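Local coordinates for uncharacterized protein (Desulfovibrio piger ATCC 29098, PDB 4Z48) that is of unknown function but belongs to the LolA-like family; LolA itself carries lipoproteins to the outer membrane, whereas the role of this protein remains open, at residues P8-A11 with G12-A16. Sequence-based numbering, arbitrary orientation.
Sequences PVKA and GYDLA
K10 crosses D14, one helical turn on, at a slant: CG and CE pass near D14 OD2, and K10 NZ reaches it at 3.0 Å in a salt bridge, approaching almost in line with the C-O bond. The lysine chain runs extended through chi3 and bends only at chi4 (-75°), which turns the ammonium group back to the acid; a long flexible residue suits this exposed flank. D14 places CG anti to its own carbonyl carbon, chi1 -72°, and the carboxylate leans back over the preceding turn, where D14 CG lies 3.3 Å from K10 O. K10 O also accepts D14 N at 2.9 Å, with an N-H...O angle of 160°. P8 fits the first turn, where its lack of an N-H costs no helical bond; P8 O takes G12 N at 3.0 Å, with the donor above the carbonyl plane. Buried G12, without a side chain, leaves the turn close to P8 O unobstructed. P8, A11, Y13 and A16 touch strand 133-143, and L15 touches strand 146-155. D14 OD1 and OD2 each lie 3.6 Å from K10 O, acceptor facing acceptor, and the K10 ammonium probably offsets that while steadying the opening turns of helix 8-20.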
ATOM      1  N   PRO A   8      -2.127  26.257   3.496  1.00 34.73           N
ATOM      2  CA  PRO A   8      -1.506  25.048   2.916  1.00 32.02           C
ATOM      3  C   PRO A   8      -1.864  23.741   3.638  1.00 33.64           C
ATOM      4  O   PRO A   8      -1.695  22.659   3.063  1.00 31.27           O
ATOM      5  CB  PRO A   8      -0.011  25.339   3.033  1.00 34.03           C
ATOM      6  CG  PRO A   8       0.110  26.257   4.199  1.00 39.69           C
ATOM      7  CD  PRO A   8      -1.112  27.125   4.135  1.00 36.08           C
ATOM      8  N   VAL A   9      -2.342  23.838   4.893  1.00 29.99           N
ATOM      9  CA  VAL A   9      -2.775  22.695   5.720  1.00 29.75           C
ATOM     10  C   VAL A   9      -4.145  22.215   5.190  1.00 33.02           C
ATOM     11  O   VAL A   9      -4.337  21.028   4.961  1.00 31.12           O
ATOM     12  CB  VAL A   9      -2.832  23.103   7.223  1.00 33.96           C
ATOM     13  CG1 VAL A   9      -3.474  22.010   8.078  1.00 34.29           C
ATOM     14  CG2 VAL A   9      -1.444  23.448   7.751  1.00 33.76           C
ATOM     15  N   LYS A  10      -5.104  23.148   5.045  1.00 30.91           N
ATOM     16  CA  LYS A  10      -6.434  22.852   4.512  1.00 31.30           C
ATOM     17  C   LYS A  10      -6.310  22.408   3.032  1.00 33.77           C
ATOM     18  O   LYS A  10      -6.964  21.450   2.644  1.00 34.20           O
ATOM     19  CB  LYS A  10      -7.344  24.074   4.650  1.00 34.23           C
ATOM     20  CG  LYS A  10      -8.792  23.844   4.226  1.00 46.14           C
ATOM     21  CD  LYS A  10      -9.533  25.183   4.074  1.00 58.43           C
ATOM     22  CE  LYS A  10     -10.892  25.058   3.423  1.00 66.83           C
ATOM     23  NZ  LYS A  10     -10.793  24.832   1.956  1.00 76.66           N
ATOM     24  N   ALA A  11      -5.479  23.103   2.219  1.00 28.98           N
ATOM     25  CA  ALA A  11      -5.257  22.733   0.812  1.00 27.65           C
ATOM     26  C   ALA A  11      -4.651  21.312   0.698  1.00 29.54           C
ATOM     27  O   ALA A  11      -4.978  20.585  -0.238  1.00 29.11           O
ATOM     28  CB  ALA A  11      -4.351  23.741   0.115  1.00 28.46           C
ATOM     29  N   GLY A  12      -3.775  20.951   1.634  1.00 25.04           N
ATOM     30  CA  GLY A  12      -3.149  19.633   1.656  1.00 24.52           C
ATOM     31  C   GLY A  12      -4.197  18.574   1.921  1.00 29.53           C
ATOM     32  O   GLY A  12      -4.263  17.572   1.202  1.00 29.78           O
ATOM     33  N   TYR A  13      -5.102  18.852   2.901  1.00 27.59           N
ATOM     34  CA  TYR A  13      -6.189  17.919   3.243  1.00 26.95           C
ATOM     35  C   TYR A  13      -7.159  17.774   2.055  1.00 28.70           C
ATOM     36  O   TYR A  13      -7.564  16.650   1.764  1.00 27.46           O
ATOM     37  CB  TYR A  13      -6.925  18.359   4.528  1.00 28.77           C
ATOM     38  CG  TYR A  13      -8.181  17.580   4.850  1.00 31.04           C
ATOM     39  CD1 TYR A  13      -8.131  16.438   5.639  1.00 33.92           C
ATOM     40  CD2 TYR A  13      -9.432  18.022   4.415  1.00 34.26           C
ATOM     41  CE1 TYR A  13      -9.291  15.725   5.953  1.00 36.44           C
ATOM     42  CE2 TYR A  13     -10.594  17.321   4.722  1.00 35.96           C
ATOM     43  CZ  TYR A  13     -10.520  16.175   5.493  1.00 44.43           C
ATOM     44  OH  TYR A  13     -11.674  15.494   5.793  1.00 50.99           O
ATOM     45  N   ASP A  14      -7.532  18.900   1.394  1.00 26.93           N
ATOM     46  CA  ASP A  14      -8.466  18.896   0.270  1.00 25.35           C
ATOM     47  C   ASP A  14      -7.927  18.034  -0.903  1.00 31.34           C
ATOM     48  O   ASP A  14      -8.690  17.266  -1.502  1.00 30.50           O
ATOM     49  CB  ASP A  14      -8.813  20.321  -0.154  1.00 26.41           C
ATOM     50  CG  ASP A  14      -9.728  20.994   0.873  1.00 34.63           C
ATOM     51  OD1 ASP A  14     -10.257  20.281   1.756  1.00 33.88           O
ATOM     52  OD2 ASP A  14      -9.906  22.214   0.793  1.00 35.82           O
ATOM     53  N   LEU A  15      -6.610  18.114  -1.171  1.00 28.08           N
ATOM     54  CA  LEU A  15      -5.946  17.292  -2.179  1.00 26.20           C
ATOM     55  C   LEU A  15      -6.005  15.818  -1.795  1.00 29.48           C
ATOM     56  O   LEU A  15      -6.396  14.995  -2.632  1.00 29.09           O
ATOM     57  CB  LEU A  15      -4.486  17.722  -2.401  1.00 25.44           C
ATOM     58  CG  LEU A  15      -3.677  16.873  -3.383  1.00 25.97           C
ATOM     59  CD1 LEU A  15      -4.243  16.974  -4.794  1.00 27.19           C
ATOM     60  CD2 LEU A  15      -2.234  17.256  -3.351  1.00 27.46           C
ATOM     61  N   ALA A  16      -5.645  15.486  -0.529  1.00 25.90           N
ATOM     62  CA  ALA A  16      -5.695  14.120  -0.017  1.00 24.67           C
ATOM     63  C   ALA A  16      -7.097  13.507  -0.224  1.00 28.88           C
ATOM     64  O   ALA A  16      -7.186  12.352  -0.600  1.00 27.93           O
ATOM     65  CB  ALA A  16      -5.301  14.096   1.455  1.00 24.39           C
TER